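Local coordinates for protein putative arylalkylamine N-Acetyltransferase 7 (Aedes aegypti, PDB 4FD7) that probably transfers the acetyl group of acetyl-CoA to the amine of an arylalkylamine substrate, as a member of the GNAT family of N-acetyltransferases, at residues 16-21 with 165-170; 115-118 with 122-125. All blocks are in the same frame, centred on the assembly; numbering follows the deposited sequence.

Contact 1. Residues 16-21 with 165-170; sequences HRFQAK and ATEILR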
ATOM      1  N   HIS A  16      -3.833  -0.771 -16.167  1.00 15.79           N
ATOM      2  CA  HIS A  16      -2.474  -0.974 -16.656  1.00 16.10           C
ATOM      3  C   HIS A  16      -2.266  -2.421 -17.105  1.00 16.82           C
ATOM      4  O   HIS A  16      -2.829  -3.348 -16.524  1.00 16.09           O
ATOM      5  CB  HIS A  16      -1.494  -0.614 -15.539  1.00 16.08           C
ATOM      6  CG  HIS A  16      -0.051  -0.730 -15.912  1.00 17.10           C
ATOM      7  ND1 HIS A  16       0.492  -0.115 -17.021  1.00 16.28           N
ATOM      8  CD2 HIS A  16       0.972  -1.372 -15.302  1.00 17.47           C
ATOM      9  CE1 HIS A  16       1.786  -0.379 -17.081  1.00 17.23           C
ATOM     10  NE2 HIS A  16       2.103  -1.144 -16.052  1.00 19.02           N
ATOM     11  N   ARG A  17      -1.479  -2.610 -18.159  1.00 17.64           N
ATOM     12  CA  ARG A  17      -1.117  -3.958 -18.611  1.00 17.47           C
ATOM     13  C   ARG A  17       0.382  -4.013 -18.856  1.00 17.44           C
ATOM     14  O   ARG A  17       0.987  -3.021 -19.260  1.00 19.64           O
ATOM     15  CB  ARG A  17      -1.868  -4.345 -19.893  1.00 18.06           C
ATOM     16  CG  ARG A  17      -3.384  -4.399 -19.750  1.00 20.41           C
ATOM     17  CD  ARG A  17      -4.023  -4.910 -21.032  1.00 20.49           C
ATOM     18  NE  ARG A  17      -5.476  -4.730 -21.084  1.00 22.34           N
ATOM     19  CZ  ARG A  17      -6.353  -5.613 -20.623  1.00 18.95           C
ATOM     20  NH1 ARG A  17      -5.940  -6.738 -20.054  1.00 19.86           N
ATOM     21  NH2 ARG A  17      -7.652  -5.371 -20.721  1.00 22.20           N
ATOM     22  N   PHE A  18       0.986  -5.171 -18.617  1.00 17.81           N
ATOM     23  CA  PHE A  18       2.421  -5.289 -18.773  1.00 17.21           C
ATOM     24  C   PHE A  18       2.808  -6.746 -18.966  1.00 16.11           C
ATOM     25  O   PHE A  18       2.044  -7.655 -18.616  1.00 17.49           O
ATOM     26  CB  PHE A  18       3.132  -4.714 -17.539  1.00 18.42           C
ATOM     27  CG  PHE A  18       2.842  -5.468 -16.270  1.00 17.56           C
ATOM     28  CD1 PHE A  18       3.655  -6.517 -15.871  1.00 17.17           C
ATOM     29  CD2 PHE A  18       1.752  -5.138 -15.486  1.00 18.12           C
ATOM     30  CE1 PHE A  18       3.386  -7.223 -14.707  1.00 17.03           C
ATOM     31  CE2 PHE A  18       1.476  -5.842 -14.313  1.00 17.80           C
ATOM     32  CZ  PHE A  18       2.296  -6.868 -13.919  1.00 16.25           C
ATOM     33  N   GLN A  19       4.003  -6.967 -19.502  1.00 18.51           N
ATOM     34  CA  GLN A  19       4.532  -8.315 -19.644  1.00 18.09           C
ATOM     35  C   GLN A  19       5.611  -8.617 -18.605  1.00 17.43           C
ATOM     36  O   GLN A  19       6.436  -7.770 -18.270  1.00 18.20           O
ATOM     37  CB  GLN A  19       5.094  -8.522 -21.045  1.00 19.59           C
ATOM     38  CG  GLN A  19       4.063  -8.337 -22.158  1.00 19.19           C
ATOM     39  CD  GLN A  19       4.696  -8.364 -23.534  1.00 19.37           C
ATOM     40  OE1 GLN A  19       4.621  -9.371 -24.250  1.00 22.33           O
ATOM     41  NE2 GLN A  19       5.337  -7.268 -23.907  1.00 16.13           N
ATOM     42  N   ALA A  20       5.598  -9.850 -18.113  1.00 19.55           N
ATOM     43  CA  ALA A  20       6.589 -10.305 -17.152  1.00 21.29           C
ATOM     44  C   ALA A  20       6.691 -11.816 -17.239  1.00 22.21           C
ATOM     45  O   ALA A  20       5.900 -12.465 -17.927  1.00 21.29           O
ATOM     46  CB  ALA A  20       6.206  -9.874 -15.755  1.00 19.17           C
ATOM     47  N   LYS A  21       7.687 -12.371 -16.561  1.00 24.31           N
ATOM     48  CA  LYS A  21       7.932 -13.804 -16.609  1.00 25.26           C
ATOM     49  C   LYS A  21       6.725 -14.559 -16.078  1.00 24.62           C
ATOM     50  O   LYS A  21       6.100 -14.154 -15.088  1.00 24.03           O
ATOM     51  CB  LYS A  21       9.187 -14.151 -15.803  1.00 26.30           C
ATOM     52  CG  LYS A  21       9.979 -15.323 -16.355  1.00 30.95           C
ATOM     53  CD  LYS A  21      10.321 -15.099 -17.816  1.00 32.07           C
ATOM     54  CE  LYS A  21      11.293 -13.942 -18.007  1.00 33.47           C
ATOM     55  NZ  LYS A  21      11.224 -13.359 -19.380  1.00 33.59           N
ATOM     56  N   ALA A 165       5.263  -5.531  -8.158  1.00 16.51           N
ATOM     57  CA  ALA A 165       5.004  -4.434  -7.217  1.00 18.34           C
ATOM     58  C   ALA A 165       5.127  -3.076  -7.912  1.00 16.61           C
ATOM     59  O   ALA A 165       4.270  -2.183  -7.762  1.00 17.30           O
ATOM     60  CB  ALA A 165       5.950  -4.509  -6.023  1.00 19.73           C
ATOM     61  N   THR A 166       6.210  -2.926  -8.668  1.00 17.08           N
ATOM     62  CA  THR A 166       6.423  -1.733  -9.462  1.00 18.43           C
ATOM     63  C   THR A 166       5.209  -1.448 -10.343  1.00 16.72           C
ATOM     64  O   THR A 166       4.669  -0.347 -10.323  1.00 15.82           O
ATOM     65  CB  THR A 166       7.652  -1.889 -10.361  1.00 18.88           C
ATOM     66  OG1 THR A 166       8.816  -2.096  -9.550  1.00 18.35           O
ATOM     67  CG2 THR A 166       7.842  -0.655 -11.239  1.00 19.17           C
ATOM     68  N   GLU A 167       4.791  -2.429 -11.132  1.00 16.18           N
ATOM     69  CA  GLU A 167       3.667  -2.190 -12.043  1.00 16.71           C
ATOM     70  C   GLU A 167       2.328  -1.896 -11.349  1.00 15.59           C
ATOM     71  O   GLU A 167       1.507  -1.109 -11.870  1.00 14.55           O
ATOM     72  CB  GLU A 167       3.542  -3.327 -13.071  1.00 16.58           C
ATOM     73  CG  GLU A 167       4.803  -3.574 -13.908  1.00 18.72           C
ATOM     74  CD  GLU A 167       5.392  -2.311 -14.544  1.00 18.68           C
ATOM     75  OE1 GLU A 167       4.644  -1.454 -15.054  1.00 19.18           O
ATOM     76  OE2 GLU A 167       6.631  -2.168 -14.548  1.00 20.50           O
ATOM     77  N   ILE A 168       2.117  -2.492 -10.173  1.00 13.82           N
ATOM     78  CA  ILE A 168       0.901  -2.217  -9.411  1.00 13.76           C
ATOM     79  C   ILE A 168       0.928  -0.750  -8.956  1.00 14.24           C
ATOM     80  O   ILE A 168      -0.092  -0.055  -9.013  1.00 14.66           O
ATOM     81  CB  ILE A 168       0.747  -3.165  -8.191  1.00 14.16           C
ATOM     82  CG1 ILE A 168       0.296  -4.540  -8.664  1.00 14.25           C
ATOM     83  CG2 ILE A 168      -0.240  -2.620  -7.189  1.00 15.24           C
ATOM     84  CD1 ILE A 168       0.454  -5.616  -7.627  1.00 14.62           C
ATOM     85  N   LEU A 169       2.094  -0.276  -8.516  1.00 13.26           N
ATOM     86  CA  LEU A 169       2.221   1.147  -8.199  1.00 13.95           C
ATOM     87  C   LEU A 169       2.063   2.026  -9.431  1.00 13.79           C
ATOM     88  O   LEU A 169       1.564   3.143  -9.339  1.00 13.48           O
ATOM     89  CB  LEU A 169       3.574   1.457  -7.583  1.00 12.94           C
ATOM     90  CG  LEU A 169       3.839   0.860  -6.206  1.00 14.18           C
ATOM     91  CD1 LEU A 169       5.267   1.097  -5.827  1.00 14.98           C
ATOM     92  CD2 LEU A 169       2.894   1.483  -5.173  1.00 13.79           C
ATOM     93  N   ARG A 170       2.546   1.557 -10.577  1.00 13.28           N
ATOM     94  CA  ARG A 170       2.508   2.395 -11.759  1.00 14.75           C
ATOM     95  C   ARG A 170       1.062   2.630 -12.157  1.00 13.78           C
ATOM     96  O   ARG A 170       0.713   3.700 -12.679  1.00 14.88           O
ATOM     97  CB  ARG A 170       3.319   1.792 -12.929  1.00 14.91           C
ATOM     98  CG  ARG A 170       3.662   2.846 -13.977  1.00 16.31           C
ATOM     99  CD  ARG A 170       4.188   2.212 -15.269  1.00 20.05           C
ATOM    100  NE  ARG A 170       5.305   1.318 -14.987  1.00 20.26           N
ATOM    101  CZ  ARG A 170       6.566   1.722 -14.843  1.00 21.81           C
ATOM    102  NH1 ARG A 170       6.870   3.011 -14.955  1.00 18.34           N
ATOM    103  NH2 ARG A 170       7.522   0.839 -14.587  1.00 22.48           N
TER

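Contact 2. Residues 115-118 with 122-125; sequences AQFN and FQAI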
ATOM      1  N   ALA A 115      -7.081   7.121  14.645  1.00 19.91           N
ATOM      2  CA  ALA A 115      -7.677   5.802  14.771  1.00 19.50           C
ATOM      3  C   ALA A 115      -7.148   5.055  15.984  1.00 18.94           C
ATOM      4  O   ALA A 115      -5.969   5.159  16.328  1.00 18.12           O
ATOM      5  CB  ALA A 115      -7.458   4.989  13.512  1.00 19.68           C
ATOM      6  N   GLN A 116      -8.038   4.297  16.611  1.00 16.40           N
ATOM      7  CA  GLN A 116      -7.722   3.536  17.808  1.00 19.07           C
ATOM      8  C   GLN A 116      -7.944   2.055  17.589  1.00 16.94           C
ATOM      9  O   GLN A 116      -8.960   1.637  17.024  1.00 16.91           O
ATOM     10  CB  GLN A 116      -8.580   4.029  18.957  1.00 19.53           C
ATOM     11  CG  GLN A 116      -8.231   5.447  19.308  1.00 21.39           C
ATOM     12  CD  GLN A 116      -6.909   5.540  20.027  1.00 26.52           C
ATOM     13  OE1 GLN A 116      -6.376   4.535  20.521  1.00 27.41           O
ATOM     14  NE2 GLN A 116      -6.361   6.748  20.091  1.00 26.88           N
ATOM     15  N   PHE A 117      -6.976   1.264  18.034  1.00 14.68           N
ATOM     16  CA  PHE A 117      -6.964  -0.159  17.750  1.00 13.74           C
ATOM     17  C   PHE A 117      -6.855  -0.931  19.056  1.00 15.60           C
ATOM     18  O   PHE A 117      -6.529  -0.365  20.098  1.00 14.97           O
ATOM     19  CB  PHE A 117      -5.793  -0.478  16.819  1.00 15.36           C
ATOM     20  CG  PHE A 117      -5.936   0.143  15.451  1.00 12.72           C
ATOM     21  CD1 PHE A 117      -6.684  -0.484  14.470  1.00 14.60           C
ATOM     22  CD2 PHE A 117      -5.340   1.360  15.164  1.00 15.82           C
ATOM     23  CE1 PHE A 117      -6.833   0.090  13.203  1.00 16.45           C
ATOM     24  CE2 PHE A 117      -5.472   1.947  13.900  1.00 16.27           C
ATOM     25  CZ  PHE A 117      -6.216   1.308  12.922  1.00 16.27           C
ATOM     26  N   ASN A 118      -7.132  -2.226  18.991  1.00 14.37           N
ATOM     27  CA  ASN A 118      -7.142  -3.072  20.175  1.00 14.42           C
ATOM     28  C   ASN A 118      -5.747  -3.486  20.599  1.00 16.58           C
ATOM     29  O   ASN A 118      -5.452  -3.585  21.799  1.00 14.21           O
ATOM     30  CB  ASN A 118      -8.020  -4.292  19.916  1.00 13.01           C
ATOM     31  CG  ASN A 118      -9.433  -3.896  19.527  1.00 16.41           C
ATOM     32  OD1 ASN A 118     -10.102  -3.157  20.252  1.00 15.47           O
ATOM     33  ND2 ASN A 118      -9.873  -4.339  18.353  1.00 16.51           N
ATOM     34  N   PHE A 122      -0.550  -3.159  16.546  1.00 11.12           N
ATOM     35  CA  PHE A 122      -0.985  -2.369  15.390  1.00 11.71           C
ATOM     36  C   PHE A 122      -1.126  -0.892  15.720  1.00 11.99           C
ATOM     37  O   PHE A 122      -0.935  -0.044  14.855  1.00 11.22           O
ATOM     38  CB  PHE A 122      -2.221  -2.918  14.676  1.00 13.09           C
ATOM     39  CG  PHE A 122      -2.434  -2.291  13.323  1.00 11.73           C
ATOM     40  CD1 PHE A 122      -1.628  -2.651  12.255  1.00 11.55           C
ATOM     41  CD2 PHE A 122      -3.397  -1.301  13.131  1.00 13.44           C
ATOM     42  CE1 PHE A 122      -1.772  -2.052  10.993  1.00 14.08           C
ATOM     43  CE2 PHE A 122      -3.560  -0.702  11.883  1.00 11.56           C
ATOM     44  CZ  PHE A 122      -2.738  -1.076  10.802  1.00 13.47           C
ATOM     45  N   GLN A 123      -1.428  -0.564  16.969  1.00 11.52           N
ATOM     46  CA  GLN A 123      -1.520   0.845  17.311  1.00 12.99           C
ATOM     47  C   GLN A 123      -0.166   1.497  17.084  1.00 13.41           C
ATOM     48  O   GLN A 123      -0.086   2.618  16.568  1.00 11.87           O
ATOM     49  CB  GLN A 123      -1.976   1.058  18.748  1.00 14.16           C
ATOM     50  CG  GLN A 123      -2.239   2.524  19.049  1.00 16.58           C
ATOM     51  CD  GLN A 123      -3.580   2.989  18.508  1.00 16.36           C
ATOM     52  OE1 GLN A 123      -4.616   2.417  18.836  1.00 15.89           O
ATOM     53  NE2 GLN A 123      -3.564   4.030  17.676  1.00 16.83           N
ATOM     54  N   ALA A 124       0.897   0.778  17.452  1.00 12.42           N
ATOM     55  CA  ALA A 124       2.250   1.262  17.219  1.00 12.93           C
ATOM     56  C   ALA A 124       2.557   1.370  15.735  1.00 13.64           C
ATOM     57  O   ALA A 124       3.155   2.354  15.289  1.00 12.92           O
ATOM     58  CB  ALA A 124       3.267   0.363  17.906  1.00 12.97           C
ATOM     59  N   ILE A 125       2.167   0.373  14.951  1.00 12.17           N
ATOM     60  CA  ILE A 125       2.455   0.467  13.515  1.00 13.07           C
ATOM     61  C   ILE A 125       1.737   1.665  12.878  1.00 13.35           C
ATOM     62  O   ILE A 125       2.342   2.514  12.196  1.00 13.05           O
ATOM     63  CB  ILE A 125       2.088  -0.825  12.793  1.00 13.08           C
ATOM     64  CG1 ILE A 125       3.014  -1.947  13.264  1.00 14.72           C
ATOM     65  CG2 ILE A 125       2.154  -0.635  11.260  1.00 15.12           C
ATOM     66  CD1 ILE A 125       2.558  -3.337  12.871  1.00 13.60           C
TER

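Contact 1. Residues 16-21 with 165-170
His16 reaches from strand 14-21 to Glu167 on the neighbouring helix, donating a hydrogen bond from His16 NE2 to Glu167 OE1 (2.7 Å). The N-H points at the oxygen at 154°, and Glu167 OE1 lies at the edge of the imidazole, a little out of the ring plane. OE1 is approached through its anti lone pair, the one turned away from OE2. With CG anti to the backbone N (chi1 -178°), the ring stands out from the strand toward the helix, and His16 CE1 also lies 4.0 Å from Arg170 CD.

Two residues on, the side chain of Phe18 faces the same way. The aliphatic part of Glu167 lies across one face of its ring: Glu167 CG sits 3.6 Å from the ring centroid, almost on the normal, a CH-pi contact, while Glu167 CB packs nearer the rim, 3.5 Å from Phe18 CE2. Tyr31 of strand 28-35 meets the Phe18 ring nearly parallel.

The Glu167 chain bends at chi2 (-50°), so that its methylenes rest on Phe18 while the carboxylate is bonded by His16 and Arg170. One helical turn on, Arg170 grips this carboxylate side-on, Arg170 NE to Glu167 OE1 (2.9 Å) and Arg170 NH2 to Glu167 OE2 (3.1 Å), both on the syn side although out of the carboxylate plane.

The contact joins an outermost strand of the GNAT sheet to helix 164-170, which probably corresponds to the helix following the pyrophosphate-binding loop for acetyl-CoA in GNAT relatives. Glu167 OE1 accepts from His16 NE2 and Arg170 NE together, and the three bonds fix the rotation of the carboxylate. Such a setting would be expected to keep Glu167 ionised; the carboxylate might favour a protonated His16, an effect that the guanidinium close by would tend to offset.

Contact 2. Residues 115-118 with 122-125
Phe117 turns one face of its ring to the edge of Phe122, an edge-to-face (T-shaped) pair whose centroids lie 4.7 Å apart with planes at 83°. Phe122 CD2 stands over the centre of the Phe117 ring, and its neighbour Phe122 CE2 comes to 3.5 Å from Phe117 CZ. Phe122 has its CG anti to the backbone N, which carries the ring off the first turn of the helix toward the loop. Helix 68-81 borders the pair, its Asp73 touching both phenylalanines and Val74 adding to the packing on Phe122; Tyr126 also meets the Phe117 ring, at a steep angle.

Beside the rings, the side-chain amide of Gln123 reads the backbone of the loop at two points. Gln123 NE2 donates to Ala115 O (3.0 Å) along a nearly straight path of 172°, the oxygen lying in the plane of the amide and the donor in the carbonyl plane of Ala115. Gln123 OE1 accepts from Phe117 N (2.7 Å), a short bond, more bent, in which the donor is tilted from the carbonyl plane of the glutamine. The chain of Gln123 leaves the helix extended and then bends at chi2 (79°), bringing both ends of the amide against the extended backbone of the loop. NE2 has a second acceptor in Asp127 OD1, one turn further along the helix, so these bonds together fix which way round the amide lies.

Ser119 OG bonds to Phe122 N at the start of helix 120-136. The lead-in to this helix is thus held to its first turns by a two-point amide-to-backbone bridge and a T-shaped pair, in the connection between strands 98-108 and 146-155, neighbours in the antiparallel part of the GNAT sheet.

Overall arrangement
From the N terminus the chain first enters strand 14-21, an outermost strand of the five-stranded antiparallel sheet, which receives its partner in contact 1 only after 143 intervening residues, on helix 164-170. That long excursion includes the other four strands of the sheet and helix 120-136. Contact 2 falls within it and is far more local: only three residues separate 115-118, in the loop before helix 120-136, from 122-125 on that helix. The two therefore nest without crossing. Their centres are 32 Å apart on opposite sides of the chain's centre, with nearest atoms about 17 Å apart: contact 1 ties the sheet's edge to a helix, contact 2 a loop to its own helix.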